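Local atomic coordinates of yeast glycogen phosphorylase (PDB entry 1YGP), a protein that belongs to the carbohydrate phosphorylase family of the GT-B clan, carries a bound pyridoxal-5'-phosphate and is paired with a second copy of itself. Residues 109-114 / 154-159; 172-177 / 264-269; 190-195 / 279-284. All coordinates share one frame; numbering follows the deposited sequence.

Contacts 1, 2 and 3 illustrate how the chemistry of a contact follows its place in a fold. Contact 1, partly buried, joins the start of helix 111-117 to a loop, and carboxylates and an arginine do most of the work. Contact 2 is buried and apolar, a valine pair between helix 165-179 and strand 255-267. Contact 3, also buried, combines a backbone hydrogen bond with an arginine centre, close to the second subunit. Contacts 2 and 3 reach the same mixed sheet through the neighbouring strands 255-267 and 274-284. Contacts 1 and 2 touch directly, Ala-111 CB lying 4.1 Å from Phe-264 CZ.

Contact 1: 109-114 / 154-159; sequences GRALDN and DQEPDA
Glu-156 reaches across to the backbone at the start of helix 111-117 and holds two successive amides with one carboxylate. Its CG stands anti to the backbone N (chi1 -169°) and its extended chain carries both oxygens up to the helix. Glu-156 OE1 accepts the N-H of Leu-112 at 3.0 Å on its syn lone pair. Ala-111 N donates to Glu-156 OE2 at 2.9 Å in a more bent bond, from above the carboxylate plane. Such a carboxylate, at a helix N-terminus, would probably be stabilised by the helix end. A backbone bond adds to this grip, Ala-159 N donating to Gly-109 O at 2.9 Å. Ionic contacts belong to Arg-110, extended over the 154-159 loop between two aspartates. Arg-110 NE makes a salt bridge of 3.5 Å to Asp-158 OD1, the guanidinium and carboxylate planes 65° apart. Arg-110 NH2 makes a long one of 3.7 Å to Asp-154 OD2, the planes turned 80°. Asp-158 OD1 is also hydrogen-bonded to Ser-699, and the Asp-158 side chain lies about 7 Å from the bound pyridoxal-5'-phosphate. Leu-112 packs on helix 149-153 and Glu-156 touches Tyr-69 of helix 65-94, placing the contact where these helices meet helix 111-117.

Contact 2: 172-177 / 264-269; sequences CFVDSM and FPVPGF
Val-174 lays its CG1 methyl over the two methyls of Val-266, 3.4 Å from CG1 of Val-266 and 3.6 Å from its CG2. In both valines CG1 is anti to the backbone N (chi1 161° in Val-174 and 178° in Val-266). The two side chains cross at about a right angle, and a single branch from the helix meets both branches from the strand. Val-266 points toward the helix; its CG2 also lies in plane at the edge of the ring of Phe-264, two residues earlier in the strand. Further on, the backbones come closer, Asp-175 CA and Gly-268 CA being 6.0 Å apart. The CB of Asp-175 points away from the strand, and its OD1 is held by a salt bridge with Arg-519 and a hydrogen bond with Thr-517. Thr-179, one turn later in the helix, is hydrogen-bonded through OG1 to both Asp-175 O and Phe-269 N and so ties the helix to the chain at Phe-269. The short axes of 172-177 and 264-267 pass 7.9 Å apart at 64°. This is helix-on-sheet packing, consistent with the layered alpha/beta build of a GT-B protein, here on the antiparallel part of the mixed sheet.

Contact 3: 190-195 / 279-284; sequences RYEYGI and LWQARP
Arg-190 and Gln-281 lie side by side with their chains pointing the same way, yet their flat ends are turned almost perpendicular, guanidinium and amide planes standing 89° apart. The arginine starts with CG anti to the backbone N and runs straight until a bend at chi3 (82°) turns the guanidinium to where the amide end of Gln-281 and the carboxylate of Glu-192 converge on it. Gln-281 comes from the strand on an extended chain. Glu-192 instead folds back from the loop, bent at chi2, and places OE2 2.8 Å from Arg-190 NH2. This is a salt bridge whose hydrogen bond is weak, bent to 116° at the hydrogen.

Nearer the backbone the contact changes character. Arg-190 CB packs against Leu-279 CB at 4.0 Å, both residues pointing their side chains across the interface, while Arg-190 N donates to Trp-280 O at 2.9 Å, from above the carbonyl plane. The CB of Trp-280 points away from the loop and its indole NE1 is bonded to Ser-339 on helix 322-350; its backbone is also bonded to Gly-188 of strand 184-189, so the bond from Arg-190 extends the parallel pairing of strands 184-189 and 274-284 just beyond the end of the shorter one.

The guanidinium of Arg-190 has further partners, a salt bridge from NH1 to Glu-220 and a cation-pi contact with Tyr-262. Close by, Tyr-193 packs on Glu-287, and Arg-283 on Asn-214, of the second subunit. A buried arginine is thus flanked by two carboxylates, an aromatic ring and a neutral amide, and its charge is probably largely balanced locally by Glu-192 and Glu-220.

Contact 1: 109-114 / 154-159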
loop_
_atom_site.group_PDB
_atom_site.type_symbol
_atom_site.label_atom_id
_atom_site.label_comp_id
_atom_site.label_asym_id
_atom_site.label_seq_id
_atom_site.Cartn_x
_atom_site.Cartn_y
_atom_site.Cartn_z
ATOM N N GLY A 109 15.597 3.191 -11.744
ATOM C CA GLY A 109 14.988 3.345 -13.058
ATOM C C GLY A 109 13.817 2.393 -13.237
ATOM O O GLY A 109 13.061 2.244 -12.273
ATOM N N ARG A 110 13.601 1.766 -14.399
ATOM C CA ARG A 110 12.509 0.817 -14.568
ATOM C C ARG A 110 13.072 -0.596 -14.787
ATOM O O ARG A 110 13.902 -0.902 -15.667
ATOM C CB ARG A 110 11.675 1.108 -15.753
ATOM C CG ARG A 110 11.058 2.465 -15.881
ATOM C CD ARG A 110 10.381 2.456 -17.263
ATOM N NE ARG A 110 9.470 3.569 -17.411
ATOM C CZ ARG A 110 8.932 3.918 -18.577
ATOM N NH1 ARG A 110 9.186 3.285 -19.715
ATOM N NH2 ARG A 110 8.078 4.928 -18.583
ATOM N N ALA A 111 12.520 -1.503 -13.984
ATOM C CA ALA A 111 12.993 -2.865 -13.945
ATOM C C ALA A 111 12.627 -3.828 -15.044
ATOM O O ALA A 111 13.505 -4.614 -15.395
ATOM C CB ALA A 111 12.562 -3.489 -12.651
ATOM N N LEU A 112 11.423 -3.858 -15.620
ATOM C CA LEU A 112 11.070 -4.856 -16.644
ATOM C C LEU A 112 12.026 -5.069 -17.812
ATOM O O LEU A 112 12.478 -6.199 -18.001
ATOM C CB LEU A 112 9.684 -4.574 -17.303
ATOM C CG LEU A 112 8.653 -5.698 -17.597
ATOM C CD1 LEU A 112 7.600 -5.185 -18.550
ATOM C CD2 LEU A 112 9.268 -6.863 -18.319
ATOM N N ASP A 113 12.411 -4.083 -18.619
ATOM C CA ASP A 113 13.171 -4.439 -19.810
ATOM C C ASP A 113 14.567 -4.954 -19.508
ATOM O O ASP A 113 15.092 -5.859 -20.164
ATOM C CB ASP A 113 13.256 -3.251 -20.698
ATOM C CG ASP A 113 13.574 -3.566 -22.135
ATOM O OD1 ASP A 113 13.349 -4.686 -22.585
ATOM O OD2 ASP A 113 14.029 -2.646 -22.809
ATOM N N ASN A 114 15.126 -4.382 -18.441
ATOM C CA ASN A 114 16.384 -4.819 -17.935
ATOM C C ASN A 114 16.275 -6.291 -17.582
ATOM O O ASN A 114 17.200 -7.034 -17.918
ATOM C CB ASN A 114 16.737 -3.983 -16.733
ATOM C CG ASN A 114 18.167 -4.241 -16.287
ATOM O OD1 ASN A 114 18.369 -4.868 -15.256
ATOM N ND2 ASN A 114 19.221 -3.850 -17.011
ATOM N N ASP A 154 6.023 1.054 -21.094
ATOM C CA ASP A 154 5.681 2.363 -20.599
ATOM C C ASP A 154 4.779 2.416 -19.394
ATOM O O ASP A 154 4.597 3.486 -18.815
ATOM C CB ASP A 154 5.024 3.169 -21.682
ATOM C CG ASP A 154 6.015 4.198 -22.152
ATOM O OD1 ASP A 154 6.784 3.851 -23.054
ATOM O OD2 ASP A 154 6.033 5.310 -21.598
ATOM N N GLN A 155 4.176 1.325 -18.973
ATOM C CA GLN A 155 3.289 1.422 -17.826
ATOM C C GLN A 155 4.070 1.483 -16.526
ATOM O O GLN A 155 3.474 1.669 -15.463
ATOM C CB GLN A 155 2.358 0.216 -17.738
ATOM C CG GLN A 155 1.559 -0.133 -18.982
ATOM C CD GLN A 155 0.815 1.078 -19.449
ATOM O OE1 GLN A 155 0.100 1.694 -18.666
ATOM N NE2 GLN A 155 0.967 1.475 -20.705
ATOM N N GLU A 156 5.390 1.295 -16.538
ATOM C CA GLU A 156 6.124 1.127 -15.303
ATOM C C GLU A 156 6.622 2.435 -14.739
ATOM O O GLU A 156 7.305 3.174 -15.430
ATOM C CB GLU A 156 7.266 0.193 -15.575
ATOM C CG GLU A 156 7.884 -0.229 -14.268
ATOM C CD GLU A 156 9.069 -1.178 -14.340
ATOM O OE1 GLU A 156 9.375 -1.700 -15.413
ATOM O OE2 GLU A 156 9.683 -1.378 -13.292
ATOM N N PRO A 157 6.336 2.815 -13.507
ATOM C CA PRO A 157 6.931 3.981 -12.893
ATOM C C PRO A 157 8.370 3.698 -12.533
ATOM O O PRO A 157 8.711 2.600 -12.092
ATOM C CB PRO A 157 6.037 4.258 -11.715
ATOM C CG PRO A 157 5.616 2.879 -11.318
ATOM C CD PRO A 157 5.315 2.232 -12.659
ATOM N N ASP A 158 9.229 4.673 -12.780
ATOM C CA ASP A 158 10.622 4.570 -12.363
ATOM C C ASP A 158 10.676 4.528 -10.831
ATOM O O ASP A 158 10.023 5.347 -10.172
ATOM C CB ASP A 158 11.439 5.781 -12.805
ATOM C CG ASP A 158 11.765 5.983 -14.274
ATOM O OD1 ASP A 158 10.864 5.863 -15.113
ATOM O OD2 ASP A 158 12.931 6.295 -14.540
ATOM N N ALA A 159 11.453 3.616 -10.246
ATOM C CA ALA A 159 11.539 3.474 -8.808
ATOM C C ALA A 159 12.072 4.755 -8.229
ATOM O O ALA A 159 13.139 5.229 -8.642
ATOM C CB ALA A 159 12.476 2.333 -8.438
#

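Contact 2: 172-177 / 264-269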
loop_
_atom_site.group_PDB
_atom_site.type_symbol
_atom_site.label_atom_id
_atom_site.label_comp_id
_atom_site.label_asym_id
_atom_site.label_seq_id
_atom_site.Cartn_x
_atom_site.Cartn_y
_atom_site.Cartn_z
ATOM N N CYS A 172 24.347 1.107 -11.196
ATOM C CA CYS A 172 25.209 0.456 -12.175
ATOM C C CYS A 172 26.076 -0.607 -11.523
ATOM O O CYS A 172 26.205 -1.725 -12.029
ATOM C CB CYS A 172 26.109 1.487 -12.855
ATOM S SG CYS A 172 25.261 2.490 -14.109
ATOM N N PHE A 173 26.640 -0.277 -10.363
ATOM C CA PHE A 173 27.446 -1.211 -9.602
ATOM C C PHE A 173 26.693 -2.485 -9.250
ATOM O O PHE A 173 27.146 -3.580 -9.586
ATOM C CB PHE A 173 27.914 -0.548 -8.344
ATOM C CG PHE A 173 29.142 0.315 -8.528
ATOM C CD1 PHE A 173 29.509 0.822 -9.777
ATOM C CD2 PHE A 173 29.902 0.610 -7.400
ATOM C CE1 PHE A 173 30.635 1.628 -9.904
ATOM C CE2 PHE A 173 31.023 1.417 -7.540
ATOM C CZ PHE A 173 31.388 1.924 -8.786
ATOM N N VAL A 174 25.519 -2.358 -8.647
ATOM C CA VAL A 174 24.676 -3.490 -8.317
ATOM C C VAL A 174 24.510 -4.415 -9.535
ATOM O O VAL A 174 24.715 -5.638 -9.446
ATOM C CB VAL A 174 23.348 -2.872 -7.764
ATOM C CG1 VAL A 174 22.202 -3.841 -7.790
ATOM C CG2 VAL A 174 23.569 -2.522 -6.300
ATOM N N ASP A 175 24.301 -3.843 -10.715
ATOM C CA ASP A 175 24.195 -4.653 -11.922
ATOM C C ASP A 175 25.503 -5.417 -12.212
ATOM O O ASP A 175 25.516 -6.647 -12.425
ATOM C CB ASP A 175 23.826 -3.697 -13.019
ATOM C CG ASP A 175 23.888 -4.242 -14.421
ATOM O OD1 ASP A 175 24.997 -4.335 -14.940
ATOM O OD2 ASP A 175 22.844 -4.545 -15.000
ATOM N N SER A 176 26.642 -4.713 -12.189
ATOM C CA SER A 176 27.915 -5.349 -12.511
ATOM C C SER A 176 28.330 -6.409 -11.489
ATOM O O SER A 176 28.867 -7.464 -11.865
ATOM C CB SER A 176 29.002 -4.297 -12.618
ATOM O OG SER A 176 28.595 -3.310 -13.558
ATOM N N MET A 177 28.029 -6.205 -10.210
ATOM C CA MET A 177 28.353 -7.188 -9.210
ATOM C C MET A 177 27.564 -8.453 -9.526
ATOM O O MET A 177 28.163 -9.534 -9.577
ATOM C CB MET A 177 27.999 -6.671 -7.816
ATOM C CG MET A 177 29.113 -5.828 -7.189
ATOM S SD MET A 177 28.599 -5.113 -5.606
ATOM C CE MET A 177 28.203 -3.458 -6.043
ATOM N N PHE A 264 14.476 -6.785 -3.412
ATOM C CA PHE A 264 14.399 -6.529 -4.824
ATOM C C PHE A 264 15.437 -7.470 -5.433
ATOM O O PHE A 264 16.614 -7.360 -5.066
ATOM C CB PHE A 264 14.722 -5.035 -5.047
ATOM C CG PHE A 264 14.725 -4.671 -6.524
ATOM C CD1 PHE A 264 15.902 -4.815 -7.280
ATOM C CD2 PHE A 264 13.540 -4.262 -7.133
ATOM C CE1 PHE A 264 15.880 -4.557 -8.647
ATOM C CE2 PHE A 264 13.532 -4.005 -8.503
ATOM C CZ PHE A 264 14.695 -4.154 -9.260
ATOM N N PRO A 265 15.098 -8.439 -6.286
ATOM C CA PRO A 265 16.055 -9.303 -6.961
ATOM C C PRO A 265 16.875 -8.536 -8.003
ATOM O O PRO A 265 16.339 -7.632 -8.633
ATOM C CB PRO A 265 15.149 -10.404 -7.503
ATOM C CG PRO A 265 13.872 -9.699 -7.840
ATOM C CD PRO A 265 13.726 -8.750 -6.669
ATOM N N VAL A 266 18.149 -8.831 -8.259
ATOM C CA VAL A 266 18.976 -8.085 -9.214
ATOM C C VAL A 266 19.657 -9.066 -10.179
ATOM O O VAL A 266 20.572 -9.796 -9.778
ATOM C CB VAL A 266 20.073 -7.233 -8.466
ATOM C CG1 VAL A 266 20.921 -6.534 -9.506
ATOM C CG2 VAL A 266 19.470 -6.166 -7.553
ATOM N N PRO A 267 19.248 -9.142 -11.452
ATOM C CA PRO A 267 19.834 -10.012 -12.453
ATOM C C PRO A 267 21.151 -9.448 -12.942
ATOM O O PRO A 267 21.366 -8.234 -12.830
ATOM C CB PRO A 267 18.792 -10.090 -13.514
ATOM C CG PRO A 267 18.310 -8.668 -13.534
ATOM C CD PRO A 267 18.243 -8.290 -12.066
ATOM N N GLY A 268 21.950 -10.386 -13.480
ATOM C CA GLY A 268 23.264 -10.174 -14.069
ATOM C C GLY A 268 23.211 -10.614 -15.523
ATOM O O GLY A 268 22.364 -11.440 -15.858
ATOM N N PHE A 269 24.028 -10.116 -16.455
ATOM C CA PHE A 269 23.951 -10.497 -17.868
ATOM C C PHE A 269 24.614 -11.848 -18.077
ATOM O O PHE A 269 25.763 -12.093 -17.703
ATOM C CB PHE A 269 24.627 -9.425 -18.681
ATOM C CG PHE A 269 24.556 -9.549 -20.197
ATOM C CD1 PHE A 269 23.360 -9.280 -20.879
ATOM C CD2 PHE A 269 25.711 -9.870 -20.922
ATOM C CE1 PHE A 269 23.326 -9.325 -22.273
ATOM C CE2 PHE A 269 25.673 -9.910 -22.311
ATOM C CZ PHE A 269 24.481 -9.636 -22.977
#

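Contact 3: 190-195 / 279-284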
loop_
_atom_site.group_PDB
_atom_site.type_symbol
_atom_site.label_atom_id
_atom_site.label_comp_id
_atom_site.label_asym_id
_atom_site.label_seq_id
_atom_site.Cartn_x
_atom_site.Cartn_y
_atom_site.Cartn_z
ATOM N N ARG A 190 13.247 2.444 1.465
ATOM C CA ARG A 190 12.207 2.310 0.482
ATOM C C ARG A 190 11.410 3.593 0.628
ATOM O O ARG A 190 10.479 3.674 1.426
ATOM C CB ARG A 190 11.381 1.093 0.818
ATOM C CG ARG A 190 10.593 0.608 -0.362
ATOM C CD ARG A 190 9.671 -0.511 0.075
ATOM N NE ARG A 190 8.475 0.042 0.673
ATOM C CZ ARG A 190 7.264 -0.186 0.169
ATOM N NH1 ARG A 190 7.054 -0.935 -0.911
ATOM N NH2 ARG A 190 6.232 0.387 0.764
ATOM N N TYR A 191 11.774 4.638 -0.104
ATOM C CA TYR A 191 11.066 5.896 -0.014
ATOM C C TYR A 191 9.654 5.750 -0.559
ATOM O O TYR A 191 9.512 5.241 -1.681
ATOM C CB TYR A 191 11.827 6.917 -0.800
ATOM C CG TYR A 191 13.227 7.080 -0.234
ATOM C CD1 TYR A 191 13.432 7.793 0.944
ATOM C CD2 TYR A 191 14.311 6.501 -0.886
ATOM C CE1 TYR A 191 14.715 7.924 1.456
ATOM C CE2 TYR A 191 15.594 6.630 -0.373
ATOM C CZ TYR A 191 15.790 7.338 0.792
ATOM O OH TYR A 191 17.064 7.471 1.318
ATOM N N GLU A 192 8.588 6.142 0.162
ATOM C CA GLU A 192 7.242 6.060 -0.418
ATOM C C GLU A 192 7.033 7.037 -1.549
ATOM O O GLU A 192 6.370 6.745 -2.545
ATOM C CB GLU A 192 6.107 6.401 0.520
ATOM C CG GLU A 192 5.796 5.460 1.659
ATOM C CD GLU A 192 5.351 4.087 1.196
ATOM O OE1 GLU A 192 4.186 3.936 0.807
ATOM O OE2 GLU A 192 6.195 3.181 1.240
ATOM N N TYR A 193 7.569 8.234 -1.377
ATOM C CA TYR A 193 7.271 9.293 -2.303
ATOM C C TYR A 193 8.421 9.824 -3.121
ATOM O O TYR A 193 8.293 10.893 -3.715
ATOM C CB TYR A 193 6.609 10.425 -1.505
ATOM C CG TYR A 193 5.375 9.975 -0.742
ATOM C CD1 TYR A 193 4.204 9.680 -1.430
ATOM C CD2 TYR A 193 5.427 9.835 0.636
ATOM C CE1 TYR A 193 3.072 9.235 -0.741
ATOM C CE2 TYR A 193 4.301 9.391 1.327
ATOM C CZ TYR A 193 3.124 9.093 0.638
ATOM O OH TYR A 193 1.994 8.694 1.327
ATOM N N GLY A 194 9.552 9.143 -3.210
ATOM C CA GLY A 194 10.661 9.632 -4.031
ATOM C C GLY A 194 11.320 10.829 -3.382
ATOM O O GLY A 194 11.298 10.934 -2.148
ATOM N N ILE A 195 11.977 11.683 -4.172
ATOM C CA ILE A 195 12.554 12.896 -3.607
ATOM C C ILE A 195 11.420 13.895 -3.751
ATOM O O ILE A 195 11.067 14.564 -2.791
ATOM C CB ILE A 195 13.877 13.327 -4.379
ATOM C CG1 ILE A 195 14.485 14.453 -3.601
ATOM C CG2 ILE A 195 13.683 13.859 -5.764
ATOM C CD1 ILE A 195 15.823 14.959 -4.180
ATOM N N LEU A 279 15.756 -3.172 1.028
ATOM C CA LEU A 279 15.391 -1.810 1.353
ATOM C C LEU A 279 14.550 -1.890 2.625
ATOM O O LEU A 279 13.899 -2.913 2.852
ATOM C CB LEU A 279 14.613 -1.241 0.172
ATOM C CG LEU A 279 15.204 -1.461 -1.215
ATOM C CD1 LEU A 279 14.067 -1.652 -2.183
ATOM C CD2 LEU A 279 16.103 -0.315 -1.609
ATOM N N TRP A 280 14.564 -0.873 3.477
ATOM C CA TRP A 280 13.828 -0.892 4.712
ATOM C C TRP A 280 12.704 0.114 4.650
ATOM O O TRP A 280 12.876 1.206 4.106
ATOM C CB TRP A 280 14.726 -0.514 5.894
ATOM C CG TRP A 280 15.931 -1.427 6.075
ATOM C CD1 TRP A 280 17.203 -1.071 5.676
ATOM C CD2 TRP A 280 15.859 -2.699 6.565
ATOM N NE1 TRP A 280 17.936 -2.133 5.904
ATOM C CE2 TRP A 280 17.188 -3.127 6.426
ATOM C CE3 TRP A 280 14.875 -3.543 7.084
ATOM C CZ2 TRP A 280 17.525 -4.429 6.807
ATOM C CZ3 TRP A 280 15.228 -4.840 7.462
ATOM C CH2 TRP A 280 16.543 -5.283 7.321
ATOM N N GLN A 281 11.559 -0.218 5.237
ATOM C CA GLN A 281 10.411 0.672 5.407
ATOM C C GLN A 281 10.271 0.865 6.904
ATOM O O GLN A 281 10.413 -0.145 7.610
ATOM C CB GLN A 281 9.176 0.012 4.884
ATOM C CG GLN A 281 7.867 0.660 5.292
ATOM C CD GLN A 281 6.734 -0.034 4.590
ATOM O OE1 GLN A 281 6.291 0.461 3.565
ATOM N NE2 GLN A 281 6.238 -1.187 5.023
ATOM N N ALA A 282 10.002 2.065 7.423
ATOM C CA ALA A 282 9.870 2.223 8.863
ATOM C C ALA A 282 8.446 1.996 9.290
ATOM O O ALA A 282 7.550 2.495 8.607
ATOM C CB ALA A 282 10.206 3.604 9.335
ATOM N N ARG A 283 8.174 1.256 10.360
ATOM C CA ARG A 283 6.818 1.010 10.833
ATOM C C ARG A 283 6.770 1.323 12.324
ATOM O O ARG A 283 7.828 1.312 12.958
ATOM C CB ARG A 283 6.430 -0.428 10.583
ATOM C CG ARG A 283 6.149 -0.652 9.092
ATOM C CD ARG A 283 5.547 -2.038 8.910
ATOM N NE ARG A 283 5.530 -2.500 7.530
ATOM C CZ ARG A 283 5.379 -3.800 7.211
ATOM N NH1 ARG A 283 5.225 -4.743 8.149
ATOM N NH2 ARG A 283 5.445 -4.187 5.937
ATOM N N PRO A 284 5.643 1.751 12.915
ATOM C CA PRO A 284 5.469 1.999 14.339
ATOM C C PRO A 284 5.460 0.718 15.152
ATOM O O PRO A 284 5.139 -0.351 14.620
ATOM C CB PRO A 284 4.174 2.721 14.426
ATOM C CG PRO A 284 3.395 2.055 13.312
ATOM C CD PRO A 284 4.410 2.075 12.206
#